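Local coordinates for hemolysin BL lytic component L1 (Bacillus cereus, PDB 7NMQ), which serves as a lytic component of the three-part pore-forming enterotoxin haemolysin BL, and probably acts on target-cell membranes together with its partner proteins, at residues 205-218 and 229-242. Residues are numbered along the deposited sequence; the frame is centred on the assembly and turned at random.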
loop_
_atom_site.group_PDB
_atom_site.type_symbol
_atom_site.label_atom_id
_atom_site.label_comp_id
_atom_site.label_asym_id
_atom_site.label_seq_id
_atom_site.Cartn_x
_atom_site.Cartn_y
_atom_site.Cartn_z
ATOM N N ALA A 205 -2.258 -7.732 -13.911
ATOM C CA ALA A 205 -2.341 -6.353 -14.450
ATOM C C ALA A 205 -1.884 -5.371 -13.376
ATOM O O ALA A 205 -1.109 -4.473 -13.704
ATOM C CB ALA A 205 -3.730 -6.025 -14.928
ATOM N N ALA A 206 -2.354 -5.546 -12.141
ATOM C CA ALA A 206 -2.032 -4.666 -11.018
ATOM C C ALA A 206 -0.505 -4.561 -10.902
ATOM O O ALA A 206 -0.014 -3.420 -10.748
ATOM C CB ALA A 206 -2.672 -5.112 -9.739
ATOM N N ILE A 207 0.221 -5.680 -10.977
ATOM C CA ILE A 207 1.695 -5.650 -10.771
ATOM C C ILE A 207 2.344 -4.892 -11.921
ATOM O O ILE A 207 3.354 -4.200 -11.671
ATOM C CB ILE A 207 2.229 -7.079 -10.597
ATOM C CG1 ILE A 207 1.728 -7.725 -9.306
ATOM C CG2 ILE A 207 3.721 -7.159 -10.778
ATOM C CD1 ILE A 207 1.887 -6.973 -8.067
ATOM N N LEU A 208 1.852 -5.059 -13.145
ATOM C CA LEU A 208 2.457 -4.331 -14.289
ATOM C C LEU A 208 2.264 -2.822 -14.100
ATOM O O LEU A 208 3.208 -2.043 -14.381
ATOM C CB LEU A 208 1.822 -4.775 -15.593
ATOM C CG LEU A 208 2.206 -6.182 -16.046
ATOM C CD1 LEU A 208 1.314 -6.671 -17.178
ATOM C CD2 LEU A 208 3.651 -6.232 -16.465
ATOM N N VAL A 209 1.095 -2.419 -13.608
ATOM C CA VAL A 209 0.791 -0.972 -13.416
ATOM C C VAL A 209 1.658 -0.450 -12.277
ATOM O O VAL A 209 2.297 0.625 -12.429
ATOM C CB VAL A 209 -0.691 -0.707 -13.179
ATOM C CG1 VAL A 209 -0.909 0.750 -12.816
ATOM C CG2 VAL A 209 -1.536 -1.172 -14.365
ATOM N N ILE A 210 1.716 -1.171 -11.168
ATOM C CA ILE A 210 2.577 -0.751 -10.033
ATOM C C ILE A 210 4.019 -0.570 -10.505
ATOM O O ILE A 210 4.658 0.416 -10.099
ATOM C CB ILE A 210 2.477 -1.757 -8.886
ATOM C CG1 ILE A 210 1.084 -1.714 -8.262
ATOM C CG2 ILE A 210 3.607 -1.507 -7.884
ATOM C CD1 ILE A 210 0.776 -2.901 -7.358
ATOM N N ALA A 211 4.559 -1.495 -11.273
ATOM C CA ALA A 211 5.976 -1.403 -11.707
ATOM C C ALA A 211 6.130 -0.184 -12.613
ATOM O O ALA A 211 7.132 0.546 -12.465
ATOM C CB ALA A 211 6.426 -2.644 -12.414
ATOM N N ALA A 212 5.202 0.026 -13.523
ATOM C CA ALA A 212 5.299 1.167 -14.483
ATOM C C ALA A 212 5.247 2.486 -13.736
ATOM O O ALA A 212 6.050 3.377 -14.017
ATOM C CB ALA A 212 4.172 1.081 -15.483
ATOM N N ILE A 213 4.338 2.609 -12.798
ATOM C CA ILE A 213 4.234 3.878 -12.032
ATOM C C ILE A 213 5.460 4.024 -11.160
ATOM O O ILE A 213 6.071 5.117 -11.184
ATOM C CB ILE A 213 2.952 3.890 -11.190
ATOM C CG1 ILE A 213 1.726 3.923 -12.100
ATOM C CG2 ILE A 213 3.014 5.079 -10.209
ATOM C CD1 ILE A 213 0.407 3.807 -11.376
ATOM N N GLY A 214 5.803 3.020 -10.361
ATOM C CA GLY A 214 6.935 3.169 -9.428
ATOM C C GLY A 214 8.187 3.564 -10.182
ATOM O O GLY A 214 8.920 4.452 -9.696
ATOM N N GLY A 215 8.433 2.952 -11.343
ATOM C CA GLY A 215 9.655 3.187 -12.105
ATOM C C GLY A 215 9.699 4.581 -12.711
ATOM O O GLY A 215 10.803 4.992 -13.031
ATOM N N ALA A 216 8.564 5.258 -12.830
ATOM C CA ALA A 216 8.416 6.555 -13.522
ATOM C C ALA A 216 8.234 7.684 -12.517
ATOM O O ALA A 216 8.207 8.847 -12.969
ATOM C CB ALA A 216 7.294 6.504 -14.504
ATOM N N VAL A 217 8.103 7.416 -11.232
ATOM C CA VAL A 217 7.878 8.499 -10.238
ATOM C C VAL A 217 9.119 9.357 -10.092
ATOM O O VAL A 217 10.231 8.844 -9.932
ATOM C CB VAL A 217 7.462 7.959 -8.866
ATOM C CG1 VAL A 217 7.612 8.999 -7.779
ATOM C CG2 VAL A 217 6.046 7.451 -8.946
ATOM N N VAL A 218 8.889 10.666 -10.121
ATOM C CA VAL A 218 9.907 11.655 -9.712
ATOM C C VAL A 218 9.266 12.537 -8.639
ATOM O O VAL A 218 8.057 12.730 -8.686
ATOM C CB VAL A 218 10.408 12.485 -10.900
ATOM C CG1 VAL A 218 11.225 11.620 -11.839
ATOM C CG2 VAL A 218 9.344 13.280 -11.622
ATOM N N ALA A 229 5.260 13.210 -9.407
ATOM C CA ALA A 229 4.688 13.098 -10.753
ATOM C C ALA A 229 5.144 11.784 -11.367
ATOM O O ALA A 229 6.155 11.248 -10.937
ATOM C CB ALA A 229 5.160 14.248 -11.602
ATOM N N VAL A 230 4.367 11.288 -12.319
ATOM C CA VAL A 230 4.672 10.002 -12.991
ATOM C C VAL A 230 5.090 10.308 -14.424
ATOM O O VAL A 230 4.262 10.685 -15.246
ATOM C CB VAL A 230 3.462 9.073 -12.933
ATOM C CG1 VAL A 230 3.770 7.773 -13.609
ATOM C CG2 VAL A 230 3.022 8.833 -11.484
ATOM N N VAL A 231 6.386 10.214 -14.675
ATOM C CA VAL A 231 6.940 10.613 -15.996
ATOM C C VAL A 231 6.308 9.773 -17.095
ATOM O O VAL A 231 6.514 8.553 -17.047
ATOM C CB VAL A 231 8.456 10.459 -16.003
ATOM C CG1 VAL A 231 9.005 10.755 -17.381
ATOM C CG2 VAL A 231 9.105 11.319 -14.930
ATOM N N GLY A 232 5.665 10.396 -18.072
ATOM C CA GLY A 232 5.024 9.693 -19.198
ATOM C C GLY A 232 3.702 9.053 -18.818
ATOM O O GLY A 232 3.138 8.301 -19.638
ATOM N N GLY A 233 3.204 9.306 -17.619
ATOM C CA GLY A 233 1.947 8.697 -17.154
ATOM C C GLY A 233 1.957 7.170 -17.301
ATOM O O GLY A 233 2.906 6.514 -16.860
ATOM N N LEU A 234 0.911 6.609 -17.920
ATOM C CA LEU A 234 0.792 5.147 -18.079
ATOM C C LEU A 234 1.346 4.706 -19.433
ATOM O O LEU A 234 1.112 3.543 -19.811
ATOM C CB LEU A 234 -0.684 4.754 -17.948
ATOM C CG LEU A 234 -1.326 5.107 -16.609
ATOM C CD1 LEU A 234 -2.705 4.528 -16.459
ATOM C CD2 LEU A 234 -0.480 4.662 -15.437
ATOM N N SER A 235 2.099 5.538 -20.153
ATOM C CA SER A 235 2.628 5.226 -21.521
ATOM C C SER A 235 3.253 3.838 -21.643
ATOM O O SER A 235 3.064 3.166 -22.699
ATOM C CB SER A 235 3.708 6.227 -21.938
ATOM O OG SER A 235 3.115 7.456 -22.168
ATOM N N ALA A 236 4.041 3.411 -20.666
ATOM C CA ALA A 236 4.862 2.188 -20.773
ATOM C C ALA A 236 3.989 0.949 -20.849
ATOM O O ALA A 236 4.547 -0.126 -21.090
ATOM C CB ALA A 236 5.846 2.077 -19.630
ATOM N N LEU A 237 2.699 1.083 -20.559
ATOM C CA LEU A 237 1.774 -0.069 -20.542
ATOM C C LEU A 237 1.094 -0.283 -21.901
ATOM O O LEU A 237 0.221 -1.122 -21.984
ATOM C CB LEU A 237 0.739 0.149 -19.443
ATOM C CG LEU A 237 1.338 0.213 -18.042
ATOM C CD1 LEU A 237 0.361 0.854 -17.074
ATOM C CD2 LEU A 237 1.771 -1.165 -17.585
ATOM N N GLY A 238 1.404 0.504 -22.917
ATOM C CA GLY A 238 0.699 0.416 -24.218
ATOM C C GLY A 238 0.745 -0.958 -24.872
ATOM O O GLY A 238 -0.218 -1.276 -25.586
ATOM N N ALA A 239 1.802 -1.752 -24.678
ATOM C CA ALA A 239 1.911 -3.106 -25.272
ATOM C C ALA A 239 1.772 -4.209 -24.218
ATOM O O ALA A 239 2.110 -5.370 -24.545
ATOM C CB ALA A 239 3.217 -3.263 -25.986
ATOM N N ALA A 240 1.330 -3.888 -23.004
ATOM C CA ALA A 240 1.382 -4.810 -21.849
ATOM C C ALA A 240 0.237 -5.829 -21.893
ATOM O O ALA A 240 0.238 -6.713 -21.012
ATOM C CB ALA A 240 1.315 -4.018 -20.580
ATOM N N GLY A 241 -0.725 -5.685 -22.808
ATOM C CA GLY A 241 -1.848 -6.631 -22.955
ATOM C C GLY A 241 -2.850 -6.512 -21.821
ATOM O O GLY A 241 -3.543 -7.504 -21.557
ATOM N N ILE A 242 -2.960 -5.331 -21.202
ATOM C CA ILE A 242 -3.899 -5.098 -20.064
ATOM C C ILE A 242 -4.973 -4.085 -20.469
ATOM O O ILE A 242 -5.695 -3.608 -19.589
ATOM C CB ILE A 242 -3.163 -4.660 -18.786
ATOM C CG1 ILE A 242 -2.450 -3.320 -18.943
ATOM C CG2 ILE A 242 -2.226 -5.754 -18.324
ATOM C CD1 ILE A 242 -1.938 -2.770 -17.652
#
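Leu237 drops from a short 3-10 turn onto the flank of helix 203-216, meeting Leu208, Val209 and Ala212. Its CB points at the helix, and CG lies 3.9 Å from Ala212 CB. There the side chain forks: CD1 reaches Val209 CG2, the two side chains crossing at about a right angle, while CD2 settles 3.6 Å from the backbone O of Leu208 and also touches Ala212 CB. CG stands anti to the carbonyl carbon (chi1 -63°), which brings it over Ala212; chi2 then parts the methyls toward Val209 and Leu208. Further along, Ile242 spreads its branches: CG2 sits 3.7 Å from Ala205 CB and also meets Leu208 CD1, whereas CD1 touches Val209 CG2. Trp197 of helix 173-200 borders both Val209 and Ile242. Helix 203-216 runs into, and the 231-242 loop out of, the antiparallel hairpin 217-222/225-230, probably the counterpart of the beta-tongue in this ClyA-like toxin; the apolar stretches are predicted to be transmembrane, consistent with a hydrophobic element folded back, and only partly buried, in this soluble form. At the hairpin base, Val218 and Ala229 form a hydrogen-bonded pair, with Val218 N 2.9 Å from Ala229 O and a reciprocal bond from Ala229 N to Val218 O. Just beyond the strands, Val231 N also bonds Ala216 O at 2.8 Å, approaching from above the carbonyl plane, 42° out of it. On the face bearing Val217 and Val230, Val230 CG2 fits against Ile213 CG2 at 4.0 Å, and Met256 of helix 247-272 touches Val230, Ile213 and Leu234. Leu234 runs alongside Ile213, its CD2 4.1 Å from Ile213 CG1.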